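Local coordinates for protein orotidine 5'-phosphate decarboxylase (Sulfolobus solfataricus, PDB 4DBD) that probably catalyses the decarboxylation of orotidine 5'-monophosphate to UMP, the last step of de novo UMP synthesis, at residues A[107-119]-A[131-145]. Residues are numbered along the deposited sequence; the frame is centred on the assembly and turned at random.
Sequences NLYLVAVMSHEGW and IREISPKGIVVGGTK
Y109 lays its ring over G138. Its CB comes up beside G138 O; CG, set beside the backbone N (chi1 -75°) and near G138 CA, brings the ring across the glycine, where CD1 is 3.4 Å and CE1 3.6 Å from G138 CA, with G138 N above one face, offset toward the rim. CE2 and CZ pass K137 CG, the two side chains lying side by side and pointing the same way. At the tip, OH sits 2.9 Å from K137 NZ, and both also reach E55, by hydrogen bond and salt bridge respectively. A leucine in place of Y109 would probably leave K137 and E55 without their hydroxyl neighbour and G138 poorly covered. Past this ring the parallel strands pair regularly until a beta bulge, where V140 O takes two N-H groups, A112 N at 2.9 Å and V113 N at 3.3 Å. Beyond the strands, K145 NZ donates to M114 O (2.9 Å), almost in line with the carbonyl, and T144 OG1 to S115 O; S115 is a predicted substrate-binding residue. On the face opposite Y109, L110 CD1 packs on P136 CG and I131 CG1. In this beta-alpha-beta unit of the TIM barrel, helix 124-134 joins strands 107-113 and 138-141, flanked by strands 81-85 and 160-163; helix 90-103 packs on L108 and L110, helix 146-155 on A112 and V113.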
loop_
_atom_site.group_PDB
_atom_site.type_symbol
_atom_site.label_atom_id
_atom_site.label_comp_id
_atom_site.label_asym_id
_atom_site.label_seq_id
_atom_site.Cartn_x
_atom_site.Cartn_y
_atom_site.Cartn_z
ATOM N N ASN A 107 -10.467 -7.030 -12.489
ATOM C CA ASN A 107 -10.932 -7.716 -11.289
ATOM C C ASN A 107 -10.318 -7.110 -10.025
ATOM O O ASN A 107 -9.181 -6.619 -10.046
ATOM C CB ASN A 107 -10.553 -9.200 -11.334
ATOM C CG ASN A 107 -11.129 -9.923 -12.531
ATOM O OD1 ASN A 107 -12.318 -9.822 -12.828
ATOM N ND2 ASN A 107 -10.277 -10.670 -13.227
ATOM N N LEU A 108 -11.059 -7.180 -8.920
ATOM C CA LEU A 108 -10.567 -6.738 -7.617
ATOM C C LEU A 108 -10.475 -7.931 -6.675
ATOM O O LEU A 108 -11.395 -8.744 -6.604
ATOM C CB LEU A 108 -11.512 -5.675 -7.011
ATOM C CG LEU A 108 -11.201 -5.098 -5.627
ATOM C CD1 LEU A 108 -9.828 -4.416 -5.601
ATOM C CD2 LEU A 108 -12.300 -4.139 -5.147
ATOM N N TYR A 109 -9.341 -8.046 -5.989
ATOM C CA TYR A 109 -9.157 -9.013 -4.903
ATOM C C TYR A 109 -8.932 -8.225 -3.620
ATOM O O TYR A 109 -8.110 -7.303 -3.601
ATOM C CB TYR A 109 -7.920 -9.874 -5.168
ATOM C CG TYR A 109 -8.115 -10.914 -6.241
ATOM C CD1 TYR A 109 -8.358 -12.239 -5.908
ATOM C CD2 TYR A 109 -8.047 -10.576 -7.588
ATOM C CE1 TYR A 109 -8.536 -13.200 -6.883
ATOM C CE2 TYR A 109 -8.220 -11.539 -8.576
ATOM C CZ TYR A 109 -8.467 -12.845 -8.211
ATOM O OH TYR A 109 -8.648 -13.811 -9.167
ATOM N N LEU A 110 -9.636 -8.586 -2.544
ATOM C CA LEU A 110 -9.482 -7.860 -1.285
ATOM C C LEU A 110 -8.742 -8.695 -0.242
ATOM O O LEU A 110 -8.982 -9.892 -0.101
ATOM C CB LEU A 110 -10.833 -7.428 -0.729
ATOM C CG LEU A 110 -11.658 -6.420 -1.529
ATOM C CD1 LEU A 110 -12.969 -6.153 -0.808
ATOM C CD2 LEU A 110 -10.871 -5.110 -1.734
ATOM N N VAL A 111 -7.833 -8.054 0.482
ATOM C CA VAL A 111 -7.076 -8.734 1.525
ATOM C C VAL A 111 -7.942 -8.957 2.764
ATOM O O VAL A 111 -8.435 -7.997 3.373
ATOM C CB VAL A 111 -5.823 -7.934 1.904
ATOM C CG1 VAL A 111 -5.128 -8.594 3.099
ATOM C CG2 VAL A 111 -4.891 -7.848 0.710
ATOM N N ALA A 112 -8.141 -10.220 3.138
ATOM C CA ALA A 112 -9.006 -10.531 4.288
ATOM C C ALA A 112 -8.202 -10.907 5.522
ATOM O O ALA A 112 -8.479 -10.418 6.623
ATOM C CB ALA A 112 -10.018 -11.634 3.947
ATOM N N VAL A 113 -7.245 -11.811 5.347
ATOM C CA VAL A 113 -6.383 -12.247 6.436
ATOM C C VAL A 113 -4.940 -12.326 5.946
ATOM O O VAL A 113 -4.667 -12.890 4.887
ATOM C CB VAL A 113 -6.788 -13.639 6.957
ATOM C CG1 VAL A 113 -5.974 -13.993 8.207
ATOM C CG2 VAL A 113 -8.276 -13.683 7.242
ATOM N N MET A 114 -4.014 -11.757 6.703
ATOM C CA MET A 114 -2.599 -11.927 6.361
ATOM C C MET A 114 -1.921 -13.016 7.182
ATOM O O MET A 114 -2.471 -13.493 8.182
ATOM C CB MET A 114 -1.845 -10.607 6.442
ATOM C CG MET A 114 -2.464 -9.550 5.558
ATOM S SD MET A 114 -1.359 -8.167 5.263
ATOM C CE MET A 114 0.018 -9.020 4.478
ATOM N N SER A 115 -0.724 -13.411 6.745
ATOM C CA SER A 115 -0.038 -14.577 7.306
ATOM C C SER A 115 0.892 -14.293 8.487
ATOM O O SER A 115 1.312 -15.220 9.182
ATOM C CB SER A 115 0.762 -15.289 6.212
ATOM O OG SER A 115 -0.061 -15.719 5.148
ATOM N N HIS A 116 1.252 -13.034 8.712
ATOM C CA HIS A 116 2.165 -12.740 9.813
ATOM C C HIS A 116 1.425 -12.751 11.152
ATOM O O HIS A 116 0.208 -12.538 11.214
ATOM C CB HIS A 116 2.891 -11.411 9.588
ATOM C CG HIS A 116 1.969 -10.242 9.476
ATOM N ND1 HIS A 116 1.149 -10.049 8.388
ATOM C CD2 HIS A 116 1.721 -9.217 10.329
ATOM C CE1 HIS A 116 0.434 -8.952 8.571
ATOM N NE2 HIS A 116 0.763 -8.428 9.737
ATOM N N GLU A 117 2.160 -13.016 12.225
ATOM C CA GLU A 117 1.557 -13.131 13.547
ATOM C C GLU A 117 0.894 -11.839 14.004
ATOM O O GLU A 117 -0.085 -11.874 14.755
ATOM C CB GLU A 117 2.598 -13.580 14.580
ATOM C CG GLU A 117 2.832 -15.071 14.604
ATOM C CD GLU A 117 3.941 -15.466 15.559
ATOM O OE1 GLU A 117 4.840 -16.219 15.133
ATOM O OE2 GLU A 117 3.914 -15.025 16.730
ATOM N N GLY A 118 1.420 -10.708 13.534
ATOM C CA GLY A 118 0.944 -9.407 13.953
ATOM C C GLY A 118 -0.404 -9.026 13.366
ATOM O O GLY A 118 -1.018 -8.056 13.801
ATOM N N TRP A 119 -0.872 -9.786 12.380
ATOM C CA TRP A 119 -2.184 -9.507 11.797
ATOM C C TRP A 119 -3.294 -9.783 12.798
ATOM O O TRP A 119 -3.456 -10.917 13.261
ATOM C CB TRP A 119 -2.426 -10.340 10.535
ATOM C CG TRP A 119 -3.768 -10.061 9.909
ATOM C CD1 TRP A 119 -4.913 -10.785 10.059
ATOM C CD2 TRP A 119 -4.099 -8.964 9.049
ATOM N NE1 TRP A 119 -5.935 -10.217 9.337
ATOM C CE2 TRP A 119 -5.458 -9.093 8.707
ATOM C CE3 TRP A 119 -3.367 -7.889 8.530
ATOM C CZ2 TRP A 119 -6.110 -8.183 7.868
ATOM C CZ3 TRP A 119 -4.009 -6.997 7.688
ATOM C CH2 TRP A 119 -5.367 -7.147 7.369
ATOM N N ILE A 131 -16.187 -6.941 2.497
ATOM C CA ILE A 131 -16.146 -7.838 1.345
ATOM C C ILE A 131 -17.548 -8.077 0.788
ATOM O O ILE A 131 -17.752 -8.099 -0.423
ATOM C CB ILE A 131 -15.446 -9.176 1.689
ATOM C CG1 ILE A 131 -13.961 -8.914 1.960
ATOM C CG2 ILE A 131 -15.621 -10.180 0.571
ATOM C CD1 ILE A 131 -13.231 -10.075 2.641
ATOM N N ARG A 132 -18.517 -8.247 1.678
ATOM C CA ARG A 132 -19.907 -8.410 1.246
ATOM C C ARG A 132 -20.469 -7.212 0.469
ATOM O O ARG A 132 -21.162 -7.393 -0.529
ATOM C CB ARG A 132 -20.798 -8.736 2.442
ATOM C CG ARG A 132 -20.518 -10.093 3.031
ATOM C CD ARG A 132 -21.154 -10.219 4.402
ATOM N NE ARG A 132 -20.914 -11.531 4.980
ATOM C CZ ARG A 132 -20.572 -11.736 6.248
ATOM N NH1 ARG A 132 -20.445 -10.709 7.081
ATOM N NH2 ARG A 132 -20.366 -12.968 6.682
ATOM N N GLU A 133 -20.170 -5.996 0.918
ATOM C CA GLU A 133 -20.635 -4.800 0.210
ATOM C C GLU A 133 -20.000 -4.654 -1.171
ATOM O O GLU A 133 -20.671 -4.321 -2.142
ATOM C CB GLU A 133 -20.359 -3.535 1.023
ATOM C CG GLU A 133 -21.285 -3.324 2.198
ATOM C CD GLU A 133 -20.995 -2.025 2.925
ATOM O OE1 GLU A 133 -20.276 -1.175 2.354
ATOM O OE2 GLU A 133 -21.476 -1.857 4.068
ATOM N N ILE A 134 -18.696 -4.902 -1.248
ATOM C CA ILE A 134 -17.927 -4.660 -2.465
ATOM C C ILE A 134 -18.089 -5.776 -3.487
ATOM O O ILE A 134 -18.140 -5.521 -4.687
ATOM C CB ILE A 134 -16.425 -4.455 -2.140
ATOM C CG1 ILE A 134 -16.234 -3.143 -1.372
ATOM C CG2 ILE A 134 -15.574 -4.461 -3.411
ATOM C CD1 ILE A 134 -16.402 -1.890 -2.234
ATOM N N SER A 135 -18.188 -7.011 -3.008
ATOM C CA SER A 135 -18.349 -8.166 -3.883
ATOM C C SER A 135 -17.226 -8.261 -4.916
ATOM O O SER A 135 -17.475 -8.215 -6.125
ATOM C CB SER A 135 -19.722 -8.128 -4.568
ATOM O OG SER A 135 -19.907 -9.266 -5.389
ATOM N N PRO A 136 -15.980 -8.395 -4.438
ATOM C CA PRO A 136 -14.797 -8.517 -5.298
ATOM C C PRO A 136 -14.802 -9.839 -6.068
ATOM O O PRO A 136 -15.584 -10.729 -5.746
ATOM C CB PRO A 136 -13.631 -8.491 -4.292
ATOM C CG PRO A 136 -14.247 -9.031 -2.998
ATOM C CD PRO A 136 -15.652 -8.488 -3.000
ATOM N N LYS A 137 -13.955 -9.955 -7.086
ATOM C CA LYS A 137 -13.743 -11.233 -7.767
ATOM C C LYS A 137 -13.197 -12.257 -6.772
ATOM O O LYS A 137 -13.600 -13.425 -6.775
ATOM C CB LYS A 137 -12.749 -11.062 -8.913
ATOM C CG LYS A 137 -12.207 -12.379 -9.477
ATOM C CD LYS A 137 -12.983 -12.850 -10.697
ATOM C CE LYS A 137 -12.424 -14.175 -11.231
ATOM N NZ LYS A 137 -10.997 -14.366 -10.860
ATOM N N GLY A 138 -12.294 -11.801 -5.910
ATOM C CA GLY A 138 -11.580 -12.696 -5.018
ATOM C C GLY A 138 -11.148 -12.057 -3.716
ATOM O O GLY A 138 -11.322 -10.848 -3.507
ATOM N N ILE A 139 -10.583 -12.881 -2.837
ATOM C CA ILE A 139 -10.066 -12.418 -1.559
ATOM C C ILE A 139 -8.774 -13.140 -1.248
ATOM O O ILE A 139 -8.564 -14.284 -1.670
ATOM C CB ILE A 139 -11.074 -12.635 -0.397
ATOM C CG1 ILE A 139 -11.510 -14.091 -0.347
ATOM C CG2 ILE A 139 -12.284 -11.696 -0.559
ATOM C CD1 ILE A 139 -12.489 -14.399 0.787
ATOM N N VAL A 140 -7.903 -12.458 -0.514
ATOM C CA VAL A 140 -6.615 -13.005 -0.139
ATOM C C VAL A 140 -6.722 -13.494 1.302
ATOM O O VAL A 140 -6.997 -12.704 2.198
ATOM C CB VAL A 140 -5.509 -11.916 -0.242
ATOM C CG1 VAL A 140 -4.134 -12.502 0.075
ATOM C CG2 VAL A 140 -5.510 -11.273 -1.617
ATOM N N VAL A 141 -6.545 -14.798 1.518
ATOM C CA VAL A 141 -6.578 -15.359 2.874
ATOM C C VAL A 141 -5.278 -16.117 3.146
ATOM O O VAL A 141 -4.976 -17.106 2.474
ATOM C CB VAL A 141 -7.772 -16.303 3.090
ATOM C CG1 VAL A 141 -7.871 -16.662 4.567
ATOM C CG2 VAL A 141 -9.064 -15.646 2.616
ATOM N N GLY A 142 -4.523 -15.650 4.140
ATOM C CA GLY A 142 -3.189 -16.165 4.428
ATOM C C GLY A 142 -3.051 -17.677 4.517
ATOM O O GLY A 142 -3.892 -18.355 5.115
ATOM N N GLY A 143 -1.969 -18.200 3.937
ATOM C CA GLY A 143 -1.731 -19.636 3.877
ATOM C C GLY A 143 -1.274 -20.262 5.189
ATOM O O GLY A 143 -1.331 -21.483 5.351
ATOM N N THR A 144 -0.812 -19.432 6.122
ATOM C CA THR A 144 -0.499 -19.888 7.471
ATOM C C THR A 144 -1.784 -19.985 8.283
ATOM O O THR A 144 -1.800 -20.553 9.378
ATOM C CB THR A 144 0.385 -18.882 8.200
ATOM O OG1 THR A 144 -0.213 -17.586 8.084
ATOM C CG2 THR A 144 1.778 -18.856 7.616
ATOM N N LYS A 145 -2.850 -19.401 7.749
ATOM C CA LYS A 145 -4.099 -19.253 8.486
ATOM C C LYS A 145 -5.159 -20.202 7.922
ATOM O O LYS A 145 -6.170 -19.756 7.354
ATOM C CB LYS A 145 -4.580 -17.799 8.405
ATOM C CG LYS A 145 -3.512 -16.751 8.761
ATOM C CD LYS A 145 -3.054 -16.886 10.220
ATOM C CE LYS A 145 -2.182 -15.698 10.663
ATOM N NZ LYS A 145 -2.948 -14.423 10.842
HETATM O O HOH W 1 -13.844 -7.542 -9.189
#